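PDB 6XEP: thiamine-monophosphate kinase from Stenotrophomonas maltophilia, which probably catalyses the ATP-dependent phosphorylation of thiamine monophosphate to thiamine diphosphate, the active form of vitamin B1. Local coordinates for residues A[239-251]-A[302-316]. Numbering follows the deposited sequence.
Sequences SNVAAHVDADSLP and TRIGRIADGQGVHVD
The imidazole of H244 is sandwiched between flat groups from the two strands that flank it. On one face lies the ring of H314, with centroids 4.0 Å apart and planes inclined by 23°, an offset stack in which H244 CE1 comes within 3.4 Å of H314 CG. The opposite face takes the guanidinium of R306, turned only 10° from the ring, with R306 NH2 over the ring centre and 3.7 Å from H244 CG. R306 gets there because its CG sits between its backbone N and carbonyl carbon (chi1 67°), after which the chain runs extended to NE. A243 O lies at the edge of the H314 ring, near its plane, and takes a weak bond from ND1; its main donor is the backbone N of H314, 2.7 Å away.

The stack sits on a three-strand ladder held by backbone bonds. The other face of the sheet is apolar; A243 and V245 meet V313 there and rest on L232 of helix 228-239, while V241 CG2 packs on I307 CG2 at 3.5 Å. Beyond the strand, D316 OD1 receives A247 N on its syn side, 3.0 Å away. At the other end, Q311 NE2 gives a nearly straight 2.8 Å bond to N240 OD1, entering from above the carbonyl plane.

I304 and G305, both bonded to I162, form a classic beta bulge. Strand 242-245 is inserted between two strands consecutive in sequence, antiparallel to 302-308 and parallel to 312-315; the three form one margin of the mixed sheet in the PurM-like C-terminal domain, with 312-315 outermost within the chain.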
ATOM      1  N   SER A 239      19.619 -14.799  14.624  1.00 14.90           N
ATOM      2  CA  SER A 239      21.063 -14.996  14.634  1.00 15.29           C
ATOM      3  C   SER A 239      21.498 -16.239  15.414  1.00 15.75           C
ATOM      4  O   SER A 239      22.683 -16.568  15.387  1.00 16.05           O
ATOM      5  CB  SER A 239      21.774 -13.758  15.221  1.00 13.32           C
ATOM      6  OG  SER A 239      21.462 -12.565  14.485  1.00 16.14           O
ATOM      7  N   ASN A 240      20.580 -16.924  16.100  1.00 16.70           N
ATOM      8  CA  ASN A 240      20.896 -18.129  16.892  1.00 17.11           C
ATOM      9  C   ASN A 240      21.894 -17.827  18.016  1.00 16.86           C
ATOM     10  O   ASN A 240      22.881 -18.553  18.218  1.00 15.30           O
ATOM     11  CB  ASN A 240      21.421 -19.264  15.997  1.00 21.19           C
ATOM     12  CG  ASN A 240      21.471 -20.623  16.717  1.00 25.96           C
ATOM     13  OD1 ASN A 240      20.606 -20.946  17.534  1.00 19.30           O
ATOM     14  ND2 ASN A 240      22.479 -21.429  16.389  1.00 22.32           N
ATOM     15  N   VAL A 241      21.628 -16.754  18.770  1.00 15.88           N
ATOM     16  CA  VAL A 241      22.526 -16.305  19.836  1.00 14.57           C
ATOM     17  C   VAL A 241      21.700 -15.854  21.030  1.00 14.32           C
ATOM     18  O   VAL A 241      20.491 -15.656  20.939  1.00 16.05           O
ATOM     19  CB  VAL A 241      23.447 -15.153  19.393  1.00 15.69           C
ATOM     20  CG1 VAL A 241      24.348 -15.592  18.244  1.00 18.91           C
ATOM     21  CG2 VAL A 241      22.585 -13.912  19.024  1.00 12.77           C
ATOM     22  N   ALA A 242      22.381 -15.664  22.153  1.00 15.98           N
ATOM     23  CA  ALA A 242      21.769 -14.960  23.271  1.00 14.56           C
ATOM     24  C   ALA A 242      22.081 -13.475  23.182  1.00 18.60           C
ATOM     25  O   ALA A 242      23.164 -13.064  22.746  1.00 14.20           O
ATOM     26  CB  ALA A 242      22.266 -15.486  24.623  1.00 14.18           C
ATOM     27  N   ALA A 243      21.115 -12.671  23.605  1.00 12.56           N
ATOM     28  CA  ALA A 243      21.302 -11.239  23.791  1.00 12.63           C
ATOM     29  C   ALA A 243      21.166 -10.914  25.272  1.00 18.55           C
ATOM     30  O   ALA A 243      20.192 -11.318  25.921  1.00 21.48           O
ATOM     31  CB  ALA A 243      20.283 -10.446  22.968  1.00 19.49           C
ATOM     32  N   HIS A 244      22.146 -10.218  25.819  1.00 16.23           N
ATOM     33  CA  HIS A 244      22.123  -9.856  27.228  1.00 14.94           C
ATOM     34  C   HIS A 244      21.989  -8.341  27.305  1.00 21.31           C
ATOM     35  O   HIS A 244      22.756  -7.627  26.660  1.00 21.19           O
ATOM     36  CB  HIS A 244      23.381 -10.349  27.935  1.00 19.52           C
ATOM     37  CG  HIS A 244      23.376 -11.830  28.198  1.00 16.86           C
ATOM     38  ND1 HIS A 244      22.939 -12.371  29.385  1.00 21.80           N
ATOM     39  CD2 HIS A 244      23.707 -12.879  27.407  1.00 17.94           C
ATOM     40  CE1 HIS A 244      23.033 -13.690  29.331  1.00 24.21           C
ATOM     41  NE2 HIS A 244      23.488 -14.023  28.134  1.00 19.75           N
ATOM     42  N   VAL A 245      20.995  -7.864  28.056  1.00 14.56           N
ATOM     43  CA  VAL A 245      20.725  -6.434  28.221  1.00 16.01           C
ATOM     44  C   VAL A 245      20.991  -6.046  29.667  1.00 16.15           C
ATOM     45  O   VAL A 245      20.464  -6.672  30.596  1.00 15.26           O
ATOM     46  CB  VAL A 245      19.276  -6.079  27.851  1.00 17.36           C
ATOM     47  CG1 VAL A 245      18.986  -4.618  28.215  1.00 17.38           C
ATOM     48  CG2 VAL A 245      19.023  -6.316  26.389  1.00 19.42           C
ATOM     49  N   ASP A 246      21.788  -5.000  29.863  1.00 17.10           N
ATOM     50  CA  ASP A 246      21.946  -4.418  31.188  1.00 19.16           C
ATOM     51  C   ASP A 246      20.909  -3.318  31.345  1.00 20.50           C
ATOM     52  O   ASP A 246      21.026  -2.245  30.729  1.00 17.51           O
ATOM     53  CB  ASP A 246      23.338  -3.860  31.406  1.00 20.96           C
ATOM     54  CG  ASP A 246      23.456  -3.232  32.763  1.00 28.07           C
ATOM     55  OD1 ASP A 246      23.229  -3.958  33.761  1.00 34.19           O
ATOM     56  OD2 ASP A 246      23.714  -2.017  32.839  1.00 31.58           O
ATOM     57  N   ALA A 247      19.884  -3.584  32.159  1.00 18.34           N
ATOM     58  CA  ALA A 247      18.765  -2.652  32.238  1.00 14.78           C
ATOM     59  C   ALA A 247      19.218  -1.283  32.734  1.00 16.60           C
ATOM     60  O   ALA A 247      18.679  -0.266  32.296  1.00 18.25           O
ATOM     61  CB  ALA A 247      17.670  -3.205  33.153  1.00 25.58           C
ATOM     62  N   ASP A 248      20.210  -1.245  33.623  1.00 18.19           N
ATOM     63  CA  ASP A 248      20.668   0.030  34.166  1.00 22.92           C
ATOM     64  C   ASP A 248      21.251   0.936  33.084  1.00 23.33           C
ATOM     65  O   ASP A 248      21.308   2.151  33.285  1.00 19.65           O
ATOM     66  CB  ASP A 248      21.725  -0.173  35.254  1.00 21.45           C
ATOM     67  CG  ASP A 248      21.170  -0.795  36.541  1.00 28.36           C
ATOM     68  OD1 ASP A 248      19.951  -0.739  36.785  1.00 30.61           O
ATOM     69  OD2 ASP A 248      21.983  -1.340  37.318  1.00 36.72           O
ATOM     70  N   SER A 249      21.681   0.375  31.951  1.00 18.05           N
ATOM     71  CA  SER A 249      22.339   1.115  30.878  1.00 19.64           C
ATOM     72  C   SER A 249      21.374   1.692  29.857  1.00 22.24           C
ATOM     73  O   SER A 249      21.807   2.428  28.958  1.00 17.10           O
ATOM     74  CB  SER A 249      23.314   0.216  30.123  1.00 23.24           C
ATOM     75  OG  SER A 249      24.318  -0.268  31.009  1.00 29.48           O
ATOM     76  N   LEU A 250      20.105   1.348  29.938  1.00 16.29           N
ATOM     77  CA  LEU A 250      19.172   1.774  28.912  1.00 14.85           C
ATOM     78  C   LEU A 250      19.087   3.303  28.882  1.00 18.69           C
ATOM     79  O   LEU A 250      19.100   3.944  29.940  1.00 18.69           O
ATOM     80  CB  LEU A 250      17.793   1.178  29.190  1.00 15.59           C
ATOM     81  CG  LEU A 250      17.664  -0.345  29.105  1.00 19.54           C
ATOM     82  CD1 LEU A 250      16.230  -0.751  29.420  1.00 23.44           C
ATOM     83  CD2 LEU A 250      18.086  -0.837  27.731  1.00 18.78           C
ATOM     84  N   PRO A 251      19.011   3.925  27.686  1.00 17.40           N
ATOM     85  CA  PRO A 251      18.877   5.384  27.598  1.00 12.68           C
ATOM     86  C   PRO A 251      17.455   5.821  27.924  1.00 18.67           C
ATOM     87  O   PRO A 251      16.520   5.574  27.163  1.00 21.85           O
ATOM     88  CB  PRO A 251      19.241   5.676  26.130  1.00 15.91           C
ATOM     89  CG  PRO A 251      18.836   4.437  25.411  1.00 18.19           C
ATOM     90  CD  PRO A 251      19.211   3.320  26.359  1.00 16.97           C
ATOM     91  N   THR A 302      23.815   4.349  22.509  1.00 15.63           N
ATOM     92  CA  THR A 302      24.105   3.876  23.854  1.00 15.19           C
ATOM     93  C   THR A 302      24.384   2.382  23.820  1.00 17.40           C
ATOM     94  O   THR A 302      23.572   1.610  23.311  1.00 16.56           O
ATOM     95  CB  THR A 302      22.943   4.195  24.794  1.00 18.26           C
ATOM     96  OG1 THR A 302      22.734   5.611  24.778  1.00 18.78           O
ATOM     97  CG2 THR A 302      23.253   3.738  26.240  1.00 15.91           C
ATOM     98  N   ARG A 303      25.536   1.982  24.365  1.00 18.80           N
ATOM     99  CA  ARG A 303      25.875   0.566  24.470  1.00 16.72           C
ATOM    100  C   ARG A 303      25.111  -0.033  25.649  1.00 15.47           C
ATOM    101  O   ARG A 303      25.293   0.392  26.795  1.00 19.54           O
ATOM    102  CB  ARG A 303      27.384   0.397  24.629  1.00 14.89           C
ATOM    103  CG  ARG A 303      27.896  -1.045  24.582  1.00 18.11           C
ATOM    104  CD  ARG A 303      29.423  -1.116  24.453  1.00 19.66           C
ATOM    105  NE  ARG A 303      30.091  -0.340  25.491  1.00 18.86           N
ATOM    106  CZ  ARG A 303      30.363  -0.811  26.706  1.00 21.44           C
ATOM    107  NH1 ARG A 303      30.023  -2.057  27.030  1.00 23.17           N
ATOM    108  NH2 ARG A 303      30.972  -0.032  27.599  1.00 26.29           N
ATOM    109  N   ILE A 304      24.252  -1.010  25.372  1.00 13.58           N
ATOM    110  CA  ILE A 304      23.318  -1.512  26.369  1.00 15.18           C
ATOM    111  C   ILE A 304      23.509  -2.987  26.698  1.00 17.53           C
ATOM    112  O   ILE A 304      22.831  -3.494  27.597  1.00 14.99           O
ATOM    113  CB  ILE A 304      21.858  -1.253  25.942  1.00 16.95           C
ATOM    114  CG1 ILE A 304      21.543  -1.932  24.598  1.00 16.70           C
ATOM    115  CG2 ILE A 304      21.588   0.245  25.874  1.00 14.59           C
ATOM    116  CD1 ILE A 304      20.052  -2.007  24.293  1.00 19.57           C
ATOM    117  N   GLY A 305      24.396  -3.700  26.016  1.00 16.95           N
ATOM    118  CA  GLY A 305      24.464  -5.134  26.244  1.00 20.34           C
ATOM    119  C   GLY A 305      25.457  -5.812  25.336  1.00 18.43           C
ATOM    120  O   GLY A 305      26.319  -5.165  24.736  1.00 17.55           O
ATOM    121  N   ARG A 306      25.310  -7.134  25.230  1.00 17.01           N
ATOM    122  CA  ARG A 306      26.279  -7.954  24.521  1.00 15.35           C
ATOM    123  C   ARG A 306      25.592  -9.189  23.953  1.00 14.09           C
ATOM    124  O   ARG A 306      24.555  -9.637  24.460  1.00 16.25           O
ATOM    125  CB  ARG A 306      27.428  -8.396  25.438  1.00 14.67           C
ATOM    126  CG  ARG A 306      26.963  -9.347  26.512  1.00 22.06           C
ATOM    127  CD  ARG A 306      27.943  -9.478  27.665  1.00 23.55           C
ATOM    128  NE  ARG A 306      27.314 -10.192  28.780  1.00 30.73           N
ATOM    129  CZ  ARG A 306      27.275 -11.516  28.902  1.00 32.45           C
ATOM    130  NH1 ARG A 306      27.845 -12.288  27.989  1.00 24.86           N
ATOM    131  NH2 ARG A 306      26.677 -12.074  29.948  1.00 28.56           N
ATOM    132  N   ILE A 307      26.173  -9.713  22.871  1.00 14.07           N
ATOM    133  CA  ILE A 307      25.741 -10.955  22.235  1.00 15.62           C
ATOM    134  C   ILE A 307      26.652 -12.062  22.732  1.00 16.85           C
ATOM    135  O   ILE A 307      27.873 -11.871  22.800  1.00 15.48           O
ATOM    136  CB  ILE A 307      25.802 -10.829  20.699  1.00 12.92           C
ATOM    137  CG1 ILE A 307      24.834  -9.753  20.208  1.00 15.32           C
ATOM    138  CG2 ILE A 307      25.506 -12.192  20.031  1.00 16.87           C
ATOM    139  CD1 ILE A 307      23.375 -10.115  20.370  1.00 18.35           C
ATOM    140  N   ALA A 308      26.073 -13.218  23.092  1.00 17.07           N
ATOM    141  CA  ALA A 308      26.841 -14.278  23.735  1.00 17.12           C
ATOM    142  C   ALA A 308      26.255 -15.637  23.372  1.00 14.92           C
ATOM    143  O   ALA A 308      25.155 -15.741  22.814  1.00 14.44           O
ATOM    144  CB  ALA A 308      26.854 -14.130  25.261  1.00 18.45           C
ATOM    145  N   ASP A 309      27.020 -16.676  23.701  1.00 15.69           N
ATOM    146  CA  ASP A 309      26.556 -18.051  23.558  1.00 16.91           C
ATOM    147  C   ASP A 309      25.262 -18.250  24.340  1.00 18.83           C
ATOM    148  O   ASP A 309      25.076 -17.677  25.414  1.00 16.10           O
ATOM    149  CB  ASP A 309      27.634 -19.004  24.084  1.00 17.03           C
ATOM    150  CG  ASP A 309      27.402 -20.444  23.675  1.00 17.51           C
ATOM    151  OD1 ASP A 309      26.519 -20.681  22.828  1.00 18.43           O
ATOM    152  OD2 ASP A 309      28.132 -21.316  24.212  1.00 18.40           O
ATOM    153  N   GLY A 310      24.373 -19.097  23.807  1.00 17.83           N
ATOM    154  CA  GLY A 310      23.096 -19.379  24.454  1.00 16.12           C
ATOM    155  C   GLY A 310      21.909 -19.029  23.570  1.00 17.58           C
ATOM    156  O   GLY A 310      22.037 -18.965  22.338  1.00 15.94           O
ATOM    157  N   GLN A 311      20.744 -18.797  24.180  1.00 15.41           N
ATOM    158  CA  GLN A 311      19.550 -18.433  23.421  1.00 14.88           C
ATOM    159  C   GLN A 311      18.764 -17.392  24.199  1.00 17.04           C
ATOM    160  O   GLN A 311      18.774 -17.385  25.440  1.00 15.03           O
ATOM    161  CB  GLN A 311      18.637 -19.653  23.165  1.00 15.49           C
ATOM    162  CG  GLN A 311      19.306 -20.785  22.400  1.00 15.97           C
ATOM    163  CD  GLN A 311      19.507 -20.472  20.918  1.00 22.59           C
ATOM    164  OE1 GLN A 311      18.884 -19.554  20.368  1.00 27.03           O
ATOM    165  NE2 GLN A 311      20.377 -21.241  20.266  1.00 25.52           N
ATOM    166  N   GLY A 312      18.058 -16.542  23.452  1.00 16.53           N
ATOM    167  CA  GLY A 312      17.044 -15.663  23.995  1.00 16.09           C
ATOM    168  C   GLY A 312      17.591 -14.331  24.481  1.00 15.61           C
ATOM    169  O   GLY A 312      18.791 -14.146  24.686  1.00 16.25           O
ATOM    170  N   VAL A 313      16.668 -13.392  24.683  1.00 17.41           N
ATOM    171  CA  VAL A 313      17.000 -12.099  25.276  1.00 16.52           C
ATOM    172  C   VAL A 313      16.990 -12.223  26.786  1.00 16.38           C
ATOM    173  O   VAL A 313      16.086 -12.825  27.368  1.00 18.42           O
ATOM    174  CB  VAL A 313      16.016 -11.015  24.823  1.00 19.88           C
ATOM    175  CG1 VAL A 313      16.526  -9.651  25.304  1.00 19.86           C
ATOM    176  CG2 VAL A 313      15.921 -11.036  23.364  1.00 23.01           C
ATOM    177  N   HIS A 314      18.010 -11.668  27.423  1.00 15.44           N
ATOM    178  CA  HIS A 314      18.144 -11.696  28.863  1.00 16.59           C
ATOM    179  C   HIS A 314      18.128 -10.257  29.346  1.00 14.02           C
ATOM    180  O   HIS A 314      18.602  -9.355  28.649  1.00 18.63           O
ATOM    181  CB  HIS A 314      19.445 -12.340  29.325  1.00 17.22           C
ATOM    182  CG  HIS A 314      19.624 -13.765  28.908  1.00 16.53           C
ATOM    183  ND1 HIS A 314      19.687 -14.156  27.586  1.00 18.61           N
ATOM    184  CD2 HIS A 314      19.847 -14.879  29.642  1.00 18.98           C
ATOM    185  CE1 HIS A 314      19.895 -15.460  27.527  1.00 15.97           C
ATOM    186  NE2 HIS A 314      19.997 -15.922  28.760  1.00 16.75           N
ATOM    187  N   VAL A 315      17.563 -10.055  30.527  1.00 17.29           N
ATOM    188  CA  VAL A 315      17.672  -8.793  31.244  1.00 17.02           C
ATOM    189  C   VAL A 315      18.366  -9.100  32.551  1.00 19.06           C
ATOM    190  O   VAL A 315      17.876  -9.923  33.342  1.00 19.26           O
ATOM    191  CB  VAL A 315      16.313  -8.126  31.505  1.00 20.37           C
ATOM    192  CG1 VAL A 315      16.526  -6.822  32.248  1.00 21.72           C
ATOM    193  CG2 VAL A 315      15.544  -7.878  30.209  1.00 17.83           C
ATOM    194  N   ASP A 316      19.500  -8.437  32.787  1.00 17.70           N
ATOM    195  CA  ASP A 316      20.260  -8.653  34.010  1.00 20.58           C
ATOM    196  C   ASP A 316      20.474 -10.148  34.261  1.00 24.07           C
ATOM    197  O   ASP A 316      20.356 -10.638  35.386  1.00 23.62           O
ATOM    198  CB  ASP A 316      19.560  -7.972  35.188  1.00 22.11           C
ATOM    199  CG  ASP A 316      19.397  -6.466  34.975  1.00 27.13           C
ATOM    200  OD1 ASP A 316      20.010  -5.910  34.024  1.00 22.02           O
ATOM    201  OD2 ASP A 316      18.631  -5.839  35.742  1.00 30.36           O
TER
HETATM  202  O   HOH W   1      23.843 -19.759  20.509  1.00 18.82           O
HETATM  203  O   HOH W   2      18.095 -17.103  20.621  1.00 15.43           O
HETATM  204  O   HOH W   3      18.290  -3.136  36.593  1.00 34.84           O